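Side-chain contacts in flagellar motor switch protein FliG (Helicobacter pylori 26695, PDB 5WUJ), which forms part of the flagellar motor switch complex, which contacts chemotaxis proteins and the motor components that set the direction of rotation: residues 85-88 against 89-92; 79-82 against 83-86. All blocks are in the same frame, centred on the assembly; numbering follows the deposited sequence.

Contact 1: residues 85-88 against 89-92; sequences ELLT and RTLG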
loop_
_atom_site.group_PDB
_atom_site.type_symbol
_atom_site.label_atom_id
_atom_site.label_comp_id
_atom_site.label_asym_id
_atom_site.label_seq_id
_atom_site.Cartn_x
_atom_site.Cartn_y
_atom_site.Cartn_z
ATOM N N GLU B 85 5.161 -11.551 -4.645
ATOM C CA GLU B 85 5.702 -10.229 -4.957
ATOM C C GLU B 85 7.211 -10.185 -4.764
ATOM O O GLU B 85 7.935 -9.631 -5.600
ATOM C CB GLU B 85 5.042 -9.164 -4.082
ATOM C CG GLU B 85 3.563 -8.980 -4.345
ATOM C CD GLU B 85 2.886 -8.080 -3.310
ATOM O OE1 GLU B 85 3.597 -7.416 -2.525
ATOM O OE2 GLU B 85 1.639 -8.048 -3.280
ATOM N N LEU B 86 7.696 -10.760 -3.662
ATOM C CA LEU B 86 9.132 -10.789 -3.395
ATOM C C LEU B 86 9.894 -11.533 -4.494
ATOM O O LEU B 86 10.903 -11.036 -5.015
ATOM C CB LEU B 86 9.381 -11.447 -2.043
ATOM C CG LEU B 86 10.841 -11.665 -1.648
ATOM C CD1 LEU B 86 11.545 -10.320 -1.491
ATOM C CD2 LEU B 86 10.933 -12.471 -0.354
ATOM N N LEU B 87 9.445 -12.746 -4.834
ATOM C CA LEU B 87 10.170 -13.558 -5.812
ATOM C C LEU B 87 10.111 -12.937 -7.200
ATOM O O LEU B 87 11.083 -13.015 -7.961
ATOM C CB LEU B 87 9.605 -14.973 -5.834
ATOM C CG LEU B 87 9.843 -15.692 -4.510
ATOM C CD1 LEU B 87 8.840 -16.817 -4.285
ATOM C CD2 LEU B 87 11.274 -16.211 -4.429
ATOM N N THR B 88 8.998 -12.290 -7.533
ATOM C CA THR B 88 8.914 -11.594 -8.809
ATOM C C THR B 88 9.902 -10.434 -8.868
ATOM O O THR B 88 10.531 -10.192 -9.904
ATOM C CB THR B 88 7.479 -11.113 -9.029
ATOM O OG1 THR B 88 6.610 -12.253 -9.069
ATOM C CG2 THR B 88 7.358 -10.334 -10.322
ATOM N N ARG B 89 10.060 -9.703 -7.769
ATOM C CA ARG B 89 11.035 -8.618 -7.770
ATOM C C ARG B 89 12.456 -9.156 -7.871
ATOM O O ARG B 89 13.300 -8.574 -8.561
ATOM C CB ARG B 89 10.882 -7.763 -6.517
ATOM C CG ARG B 89 9.714 -6.803 -6.572
ATOM C CD ARG B 89 9.877 -5.690 -5.549
ATOM N NE ARG B 89 9.880 -6.204 -4.182
ATOM C CZ ARG B 89 8.783 -6.426 -3.461
ATOM N NH1 ARG B 89 7.582 -6.177 -3.973
ATOM N NH2 ARG B 89 8.889 -6.898 -2.225
ATOM N N THR B 90 12.737 -10.279 -7.210
ATOM C CA THR B 90 14.108 -10.749 -7.125
ATOM C C THR B 90 14.480 -11.700 -8.255
ATOM O O THR B 90 15.623 -11.672 -8.719
ATOM C CB THR B 90 14.342 -11.408 -5.763
ATOM O OG1 THR B 90 13.288 -12.334 -5.486
ATOM C CG2 THR B 90 14.346 -10.336 -4.675
ATOM N N LEU B 91 13.545 -12.523 -8.727
ATOM C CA LEU B 91 13.851 -13.512 -9.747
ATOM C C LEU B 91 13.238 -13.207 -11.106
ATOM O O LEU B 91 13.629 -13.836 -12.096
ATOM C CB LEU B 91 13.378 -14.898 -9.287
ATOM C CG LEU B 91 13.886 -15.366 -7.922
ATOM C CD1 LEU B 91 13.290 -16.724 -7.577
ATOM C CD2 LEU B 91 15.413 -15.423 -7.880
ATOM N N GLY B 92 12.306 -12.267 -11.190
ATOM C CA GLY B 92 11.533 -12.091 -12.400
ATOM C C GLY B 92 10.344 -13.037 -12.457
ATOM O O GLY B 92 10.273 -14.040 -11.745
HETATM O O HOH W 1 5.774 -6.125 -1.558
#
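Glu85 and Arg89, one turn apart on the last turns of helix 79-91, meet through a water rather than directly. The water donates to Glu85 OE1 at 2.7 Å and accepts from Arg89 NH1 at 3.0 Å. Glu85 OE1 and Arg89 NH1 themselves stay 4.4 Å apart, too far for a salt bridge. Arg89 reaches the water by folding back along the helix: its chain bends at chi3 (-63°), and one face of the guanidinium comes to lie over Glu85 O and the CA of Leu86, both near the border of the group rather than its centre. Glu85, by contrast, runs out extended beyond CG.

Thr90 turns its hydroxyl back onto the preceding turn. With chi1 at 48°, OG1 stands between the backbone N and the carbonyl carbon and donates to Leu86 O at 2.8 Å, arriving from above the carbonyl plane. Thr90 N shares that acceptor at 3.0 Å and lies closer to the plane, so Leu86 O is gripped by both donors of one residue. The side chains of Leu87 and Leu91 run alongside each other in one direction, Leu87 CD2 and Leu91 CD1 touching at 3.8 Å.

The helix closes at Gly92. Its N makes a weak bond to Thr88 O at 3.0 Å, and with its positive phi (84°) it is the first residue to leave helical angles. Gly92 is also the N-cap of the next helix, 93-104. Thr88 OG1 bonds back to Arg84 O. Toward helix 93-104, Leu87 packs on Ala96, Val99 and Met100, whereas Glu85 rests against Glu63 and Phe66 of helix 55-71.

Contact 2: residues 79-82 against 83-86; sequences GLEY and AREL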
loop_
_atom_site.group_PDB
_atom_site.type_symbol
_atom_site.label_atom_id
_atom_site.label_comp_id
_atom_site.label_asym_id
_atom_site.label_seq_id
_atom_site.Cartn_x
_atom_site.Cartn_y
_atom_site.Cartn_z
ATOM N N GLY B 79 0.813 -14.562 3.279
ATOM C CA GLY B 79 2.219 -14.809 3.005
ATOM C C GLY B 79 2.495 -15.277 1.586
ATOM O O GLY B 79 3.540 -14.947 1.013
ATOM N N LEU B 80 1.564 -16.036 0.991
ATOM C CA LEU B 80 1.762 -16.527 -0.373
ATOM C C LEU B 80 1.897 -15.370 -1.361
ATOM O O LEU B 80 2.807 -15.355 -2.198
ATOM C CB LEU B 80 0.600 -17.448 -0.765
ATOM C CG LEU B 80 0.817 -18.663 -1.663
ATOM C CD1 LEU B 80 2.034 -19.487 -1.224
ATOM C CD2 LEU B 80 -0.443 -19.536 -1.693
ATOM N N GLU B 81 0.992 -14.388 -1.278
ATOM C CA GLU B 81 1.047 -13.219 -2.152
ATOM C C GLU B 81 2.274 -12.365 -1.868
ATOM O O GLU B 81 2.840 -11.756 -2.786
ATOM C CB GLU B 81 -0.230 -12.392 -1.969
ATOM C CG GLU B 81 -0.276 -11.032 -2.666
ATOM C CD GLU B 81 0.020 -11.092 -4.168
ATOM O OE1 GLU B 81 0.493 -10.071 -4.717
ATOM O OE2 GLU B 81 -0.232 -12.142 -4.806
ATOM N N TYR B 82 2.687 -12.292 -0.601
ATOM C CA TYR B 82 3.913 -11.582 -0.271
ATOM C C TYR B 82 5.122 -12.269 -0.903
ATOM O O TYR B 82 5.982 -11.612 -1.511
ATOM C CB TYR B 82 4.067 -11.488 1.254
ATOM C CG TYR B 82 5.342 -10.802 1.674
ATOM C CD1 TYR B 82 5.626 -9.505 1.251
ATOM C CD2 TYR B 82 6.275 -11.450 2.476
ATOM C CE1 TYR B 82 6.801 -8.865 1.629
ATOM C CE2 TYR B 82 7.446 -10.816 2.857
ATOM C CZ TYR B 82 7.702 -9.527 2.430
ATOM O OH TYR B 82 8.868 -8.902 2.802
ATOM N N ALA B 83 5.216 -13.594 -0.749
ATOM C CA ALA B 83 6.263 -14.354 -1.434
ATOM C C ALA B 83 6.232 -14.110 -2.939
ATOM O O ALA B 83 7.275 -13.876 -3.567
ATOM C CB ALA B 83 6.101 -15.844 -1.138
ATOM N N ARG B 84 5.036 -14.150 -3.528
ATOM C CA ARG B 84 4.894 -13.963 -4.970
ATOM C C ARG B 84 5.449 -12.611 -5.409
ATOM O O ARG B 84 6.141 -12.518 -6.430
ATOM C CB ARG B 84 3.416 -14.103 -5.342
ATOM C CG ARG B 84 3.107 -14.305 -6.811
ATOM C CD ARG B 84 1.587 -14.384 -7.016
ATOM N NE ARG B 84 1.035 -15.690 -6.646
ATOM C CZ ARG B 84 0.165 -15.909 -5.652
ATOM N NH1 ARG B 84 -0.279 -14.908 -4.896
ATOM N NH2 ARG B 84 -0.267 -17.148 -5.410
ATOM N N GLU B 85 5.161 -11.551 -4.645
ATOM C CA GLU B 85 5.702 -10.229 -4.957
ATOM C C GLU B 85 7.211 -10.185 -4.764
ATOM O O GLU B 85 7.935 -9.631 -5.600
ATOM C CB GLU B 85 5.042 -9.164 -4.082
ATOM C CG GLU B 85 3.563 -8.980 -4.345
ATOM C CD GLU B 85 2.886 -8.080 -3.310
ATOM O OE1 GLU B 85 3.597 -7.416 -2.525
ATOM O OE2 GLU B 85 1.639 -8.048 -3.280
ATOM N N LEU B 86 7.696 -10.760 -3.662
ATOM C CA LEU B 86 9.132 -10.789 -3.395
ATOM C C LEU B 86 9.894 -11.533 -4.494
ATOM O O LEU B 86 10.903 -11.036 -5.015
ATOM C CB LEU B 86 9.381 -11.447 -2.043
ATOM C CG LEU B 86 10.841 -11.665 -1.648
ATOM C CD1 LEU B 86 11.545 -10.320 -1.491
ATOM C CD2 LEU B 86 10.933 -12.471 -0.354
#
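A salt bridge joins Glu81 OE2 to Arg84 NH1 at 2.8 Å, between residues three apart in sequence. The side chains cross at about a right angle, yet the carboxylate and guanidinium planes are only 29° apart. OE2 is met on its anti side and lies close to the guanidinium plane, at the edge of the group. Arg84 CG stands anti to the backbone N (chi1 -164°) and the chain then bends at chi3, which also carries one guanidinium face over Leu80 O. A basic side chain of another protein chain forms a second salt bridge with OE2.

Between acids, Glu81 OE1 lies 2.7 Å from Glu85 OE2, with the carboxylate planes turned 68° apart. So short an O-O distance suggests that one of the acids probably carries a proton, and the nearby positive charges may help to hold the pair together.

Carbon atoms also pack against polar groups: Leu80 CG lies 4.2 Å from Arg84 NH2, and Ala83 CB rests on the carbonyl oxygens of Gly79 and Leu80. The backbone bonds run i to i+4, from Ala83 N to Gly79 O at 2.8 Å through to Leu86 N and Tyr82 O. This is the regular alpha-helical pattern at the start of helix 79-91, in the all-helical N-terminal domain of FliG, with an i/i+3 acid-arginine pair on the side that meets another protein chain.

Contacts 1 and 2 follow one another along helix 79-91, their centres about 9 Å apart, and share Glu85 and Leu86. Glu85 joins them through its two carboxylate oxygens: OE2 faces Glu81 in contact 2, while OE1 takes the water that leads to Arg89 in contact 1, making a polar run of acids and bases along the helix. A side-chain-to-backbone tie from Thr88 to Arg84 links the two as well. The side facing helix 93-104 also continues: Leu80 and the Arg84 side chain of contact 2 touch Met100, as does Leu87 of contact 1. Glu85 also packs against another protein chain.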